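Local coordinates for protein Csc2 (Thermofilum pendens, PDB 4TXD) that probably binds CRISPR RNA as the Cas7-family backbone subunit of a type I-D interference complex, and carries a zinc ion, at residues K49-F57 with K289-L298. Residues are numbered along the deposited sequence; the frame is centred on the assembly and turned at random.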
loop_
_atom_site.group_PDB
_atom_site.type_symbol
_atom_site.label_atom_id
_atom_site.label_comp_id
_atom_site.label_asym_id
_atom_site.label_seq_id
_atom_site.Cartn_x
_atom_site.Cartn_y
_atom_site.Cartn_z
ATOM N N LYS A 49 15.243 9.847 6.275
ATOM C CA LYS A 49 16.136 10.351 5.243
ATOM C C LYS A 49 15.368 11.262 4.307
ATOM O O LYS A 49 14.223 11.085 4.114
ATOM C CB LYS A 49 16.705 9.219 4.425
ATOM C CG LYS A 49 17.590 8.302 5.211
ATOM C CD LYS A 49 18.991 8.821 5.372
ATOM C CE LYS A 49 19.788 7.862 6.245
ATOM N NZ LYS A 49 20.753 6.959 5.575
ATOM N N ALA A 50 16.029 12.222 3.717
ATOM C CA ALA A 50 15.341 13.259 2.955
ATOM C C ALA A 50 15.229 12.893 1.488
ATOM O O ALA A 50 15.664 13.647 0.617
ATOM C CB ALA A 50 16.049 14.593 3.106
ATOM N N HIS A 51 14.667 11.719 1.222
ATOM C CA HIS A 51 14.304 11.347 -0.136
ATOM C C HIS A 51 13.134 10.381 -0.133
ATOM O O HIS A 51 12.682 9.925 0.917
ATOM C CB HIS A 51 15.488 10.736 -0.885
ATOM C CG HIS A 51 16.260 9.734 -0.088
ATOM N ND1 HIS A 51 17.534 9.979 0.379
ATOM C CD2 HIS A 51 15.946 8.480 0.315
ATOM C CE1 HIS A 51 17.970 8.920 1.036
ATOM N NE2 HIS A 51 17.025 7.997 1.014
ATOM N N ARG A 52 12.648 10.077 -1.326
ATOM C CA ARG A 52 11.474 9.242 -1.480
ATOM C C ARG A 52 11.569 8.499 -2.795
ATOM O O ARG A 52 12.294 8.907 -3.710
ATOM C CB ARG A 52 10.198 10.095 -1.436
ATOM C CG ARG A 52 10.058 11.040 -2.629
ATOM C CD ARG A 52 9.039 12.131 -2.374
ATOM N NE ARG A 52 9.613 13.257 -1.649
ATOM C CZ ARG A 52 8.905 14.111 -0.914
ATOM N NH1 ARG A 52 7.592 13.950 -0.780
ATOM N NH2 ARG A 52 9.513 15.116 -0.296
ATOM N N ILE A 53 10.839 7.398 -2.877
ATOM C CA ILE A 53 10.683 6.681 -4.119
ATOM C C ILE A 53 9.226 6.809 -4.568
ATOM O O ILE A 53 8.309 6.390 -3.857
ATOM C CB ILE A 53 11.078 5.223 -3.956
ATOM C CG1 ILE A 53 12.560 5.152 -3.540
ATOM C CG2 ILE A 53 10.801 4.433 -5.245
ATOM C CD1 ILE A 53 13.046 3.755 -3.233
ATOM N N GLU A 54 9.022 7.436 -5.720
ATOM C CA GLU A 54 7.704 7.469 -6.359
ATOM C C GLU A 54 7.421 6.189 -7.133
ATOM O O GLU A 54 8.274 5.716 -7.888
ATOM C CB GLU A 54 7.590 8.645 -7.324
ATOM C CG GLU A 54 7.485 10.001 -6.700
ATOM C CD GLU A 54 7.513 11.080 -7.753
ATOM O OE1 GLU A 54 8.601 11.318 -8.314
ATOM O OE2 GLU A 54 6.452 11.681 -8.030
ATOM N N VAL A 55 6.224 5.631 -6.959
ATOM C CA VAL A 55 5.787 4.531 -7.806
ATOM C C VAL A 55 4.474 4.902 -8.514
ATOM O O VAL A 55 3.516 5.358 -7.880
ATOM C CB VAL A 55 5.625 3.216 -7.005
ATOM C CG1 VAL A 55 4.687 3.392 -5.848
ATOM C CG2 VAL A 55 5.142 2.103 -7.906
ATOM N N VAL A 56 4.455 4.754 -9.838
ATOM C CA VAL A 56 3.255 5.050 -10.628
ATOM C C VAL A 56 2.713 3.749 -11.164
ATOM O O VAL A 56 3.474 2.896 -11.645
ATOM C CB VAL A 56 3.548 6.036 -11.783
ATOM C CG1 VAL A 56 2.332 6.188 -12.712
ATOM C CG2 VAL A 56 3.944 7.390 -11.229
ATOM N N PHE A 57 1.398 3.585 -11.072
ATOM C CA PHE A 57 0.769 2.338 -11.411
ATOM C C PHE A 57 -0.615 2.540 -12.020
ATOM O O PHE A 57 -1.187 3.635 -11.962
ATOM C CB PHE A 57 0.685 1.422 -10.170
ATOM C CG PHE A 57 -0.089 2.015 -9.003
ATOM C CD1 PHE A 57 0.527 2.876 -8.094
ATOM C CD2 PHE A 57 -1.419 1.674 -8.799
ATOM C CE1 PHE A 57 -0.195 3.414 -7.012
ATOM C CE2 PHE A 57 -2.151 2.203 -7.721
ATOM C CZ PHE A 57 -1.529 3.072 -6.825
ATOM N N LYS A 289 14.598 13.641 -4.007
ATOM C CA LYS A 289 14.336 14.448 -2.835
ATOM C C LYS A 289 12.917 14.975 -2.898
ATOM O O LYS A 289 12.208 14.993 -1.893
ATOM C CB LYS A 289 15.332 15.602 -2.730
ATOM C CG LYS A 289 15.076 16.519 -1.550
ATOM C CD LYS A 289 16.150 17.591 -1.429
ATOM C CE LYS A 289 15.864 18.522 -0.261
ATOM N NZ LYS A 289 16.906 19.577 -0.125
ATOM N N TYR A 290 12.506 15.395 -4.090
ATOM C CA TYR A 290 11.149 15.887 -4.302
ATOM C C TYR A 290 10.413 15.066 -5.360
ATOM O O TYR A 290 11.026 14.504 -6.268
ATOM C CB TYR A 290 11.167 17.357 -4.711
ATOM C CG TYR A 290 11.823 18.278 -3.701
ATOM C CD1 TYR A 290 11.195 18.586 -2.498
ATOM C CD2 TYR A 290 13.065 18.849 -3.954
ATOM C CE1 TYR A 290 11.788 19.431 -1.575
ATOM C CE2 TYR A 290 13.667 19.695 -3.035
ATOM C CZ TYR A 290 13.023 19.984 -1.850
ATOM O OH TYR A 290 13.616 20.824 -0.935
ATOM N N ALA A 291 9.094 15.000 -5.229
ATOM C CA ALA A 291 8.262 14.265 -6.175
ATOM C C ALA A 291 8.298 14.936 -7.541
ATOM O O ALA A 291 8.408 16.154 -7.636
ATOM C CB ALA A 291 6.835 14.175 -5.663
ATOM N N SER A 292 8.200 14.145 -8.599
ATOM C CA SER A 292 8.263 14.703 -9.937
ATOM C C SER A 292 6.878 14.809 -10.581
ATOM O O SER A 292 6.713 15.504 -11.582
ATOM C CB SER A 292 9.196 13.863 -10.808
ATOM O OG SER A 292 8.746 12.522 -10.877
ATOM N N THR A 293 5.881 14.146 -10.003
ATOM C CA THR A 293 4.541 14.151 -10.607
ATOM C C THR A 293 3.460 13.811 -9.575
ATOM O O THR A 293 3.767 13.631 -8.398
ATOM C CB THR A 293 4.470 13.176 -11.811
ATOM O OG1 THR A 293 3.230 13.361 -12.506
ATOM C CG2 THR A 293 4.616 11.718 -11.384
ATOM N N THR A 294 2.196 13.775 -9.999
ATOM C CA THR A 294 1.092 13.381 -9.114
ATOM C C THR A 294 0.096 12.581 -9.926
ATOM O O THR A 294 -0.007 12.772 -11.140
ATOM C CB THR A 294 0.341 14.588 -8.464
ATOM O OG1 THR A 294 -0.428 15.282 -9.454
ATOM C CG2 THR A 294 1.295 15.574 -7.752
ATOM N N ALA A 295 -0.662 11.721 -9.281
ATOM C CA ALA A 295 -1.656 10.955 -9.977
ATOM C C ALA A 295 -2.662 11.869 -10.683
ATOM O O ALA A 295 -3.035 11.626 -11.782
ATOM C CB ALA A 295 -2.369 10.036 -9.030
ATOM N N TYR A 296 -3.071 12.915 -10.006
ATOM C CA TYR A 296 -3.969 13.886 -10.586
ATOM C C TYR A 296 -3.466 14.462 -11.905
ATOM O O TYR A 296 -4.168 14.491 -12.845
ATOM C CB TYR A 296 -4.270 15.033 -9.633
ATOM C CG TYR A 296 -5.154 16.085 -10.262
ATOM C CD1 TYR A 296 -6.512 15.977 -10.233
ATOM C CD2 TYR A 296 -4.620 17.155 -10.920
ATOM C CE1 TYR A 296 -7.312 16.905 -10.814
ATOM C CE2 TYR A 296 -5.416 18.088 -11.514
ATOM C CZ TYR A 296 -6.768 17.961 -11.456
ATOM O OH TYR A 296 -7.558 18.875 -12.022
ATOM N N ASP A 297 -2.238 14.946 -11.919
ATOM C CA ASP A 297 -1.700 15.556 -13.111
ATOM C C ASP A 297 -1.627 14.559 -14.250
ATOM O O ASP A 297 -1.904 14.876 -15.354
ATOM C CB ASP A 297 -0.346 16.204 -12.838
ATOM C CG ASP A 297 -0.451 17.383 -11.937
ATOM O OD1 ASP A 297 -1.454 18.055 -11.957
ATOM O OD2 ASP A 297 0.479 17.650 -11.213
ATOM N N LEU A 298 -1.261 13.336 -13.935
ATOM C CA LEU A 298 -1.148 12.317 -14.941
ATOM C C LEU A 298 -2.501 11.990 -15.547
ATOM O O LEU A 298 -2.640 11.865 -16.719
ATOM C CB LEU A 298 -0.485 11.084 -14.374
ATOM C CG LEU A 298 0.983 11.240 -13.990
ATOM C CD1 LEU A 298 1.495 10.028 -13.265
ATOM C CD2 LEU A 298 1.815 11.491 -15.215
#
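The carboxylate of E54 meets the loop at S292 and T293. E54 OE1 accepts two bonds, from S292 OG at 2.8 Å and from S292 N at 2.9 Å. The hydroxyl comes in on the syn side, the amide from above the carboxylate plane. E54 OE2 turns its syn lone pair to T293 N, 3.2 Å away. A291 CB packs 3.5 Å from the same OE2. The side chain of E54 runs extended beyond CG (chi2 175°), which carries the buried carboxylate out to the loop. Two residues back, R52 grips K289 O side-on, with NE and NH2 each 3.1 Å from that oxygen, NH2 in the plane of the carbonyl and NE above it. A bend at chi3 (84°) turns the guanidinium toward this carbonyl. On the other flank, V56 CG1 and L298 CD1 meet tip to tip at 4.0 Å.

R52, E54 and V56, every second residue of strand 52-61, line one face of the antiparallel sheet of the RRM-like core of this Cas7-family protein. The segment 289-298 leaves the neighbouring strand 277-288, passes over that face and enters helix 295-301. T294 is the N-cap, its OG1 accepting from D297 N. R244 and E246 of strand 240-247 form salt bridges to E54 and R52. An alanine in place of E54 would probably leave the amides of S292 and T293 and the hydroxyl of S292 without their acceptor, and R244 without its salt-bridge mate. L318 of helix 307-321 touches V56, and L314 touches L298.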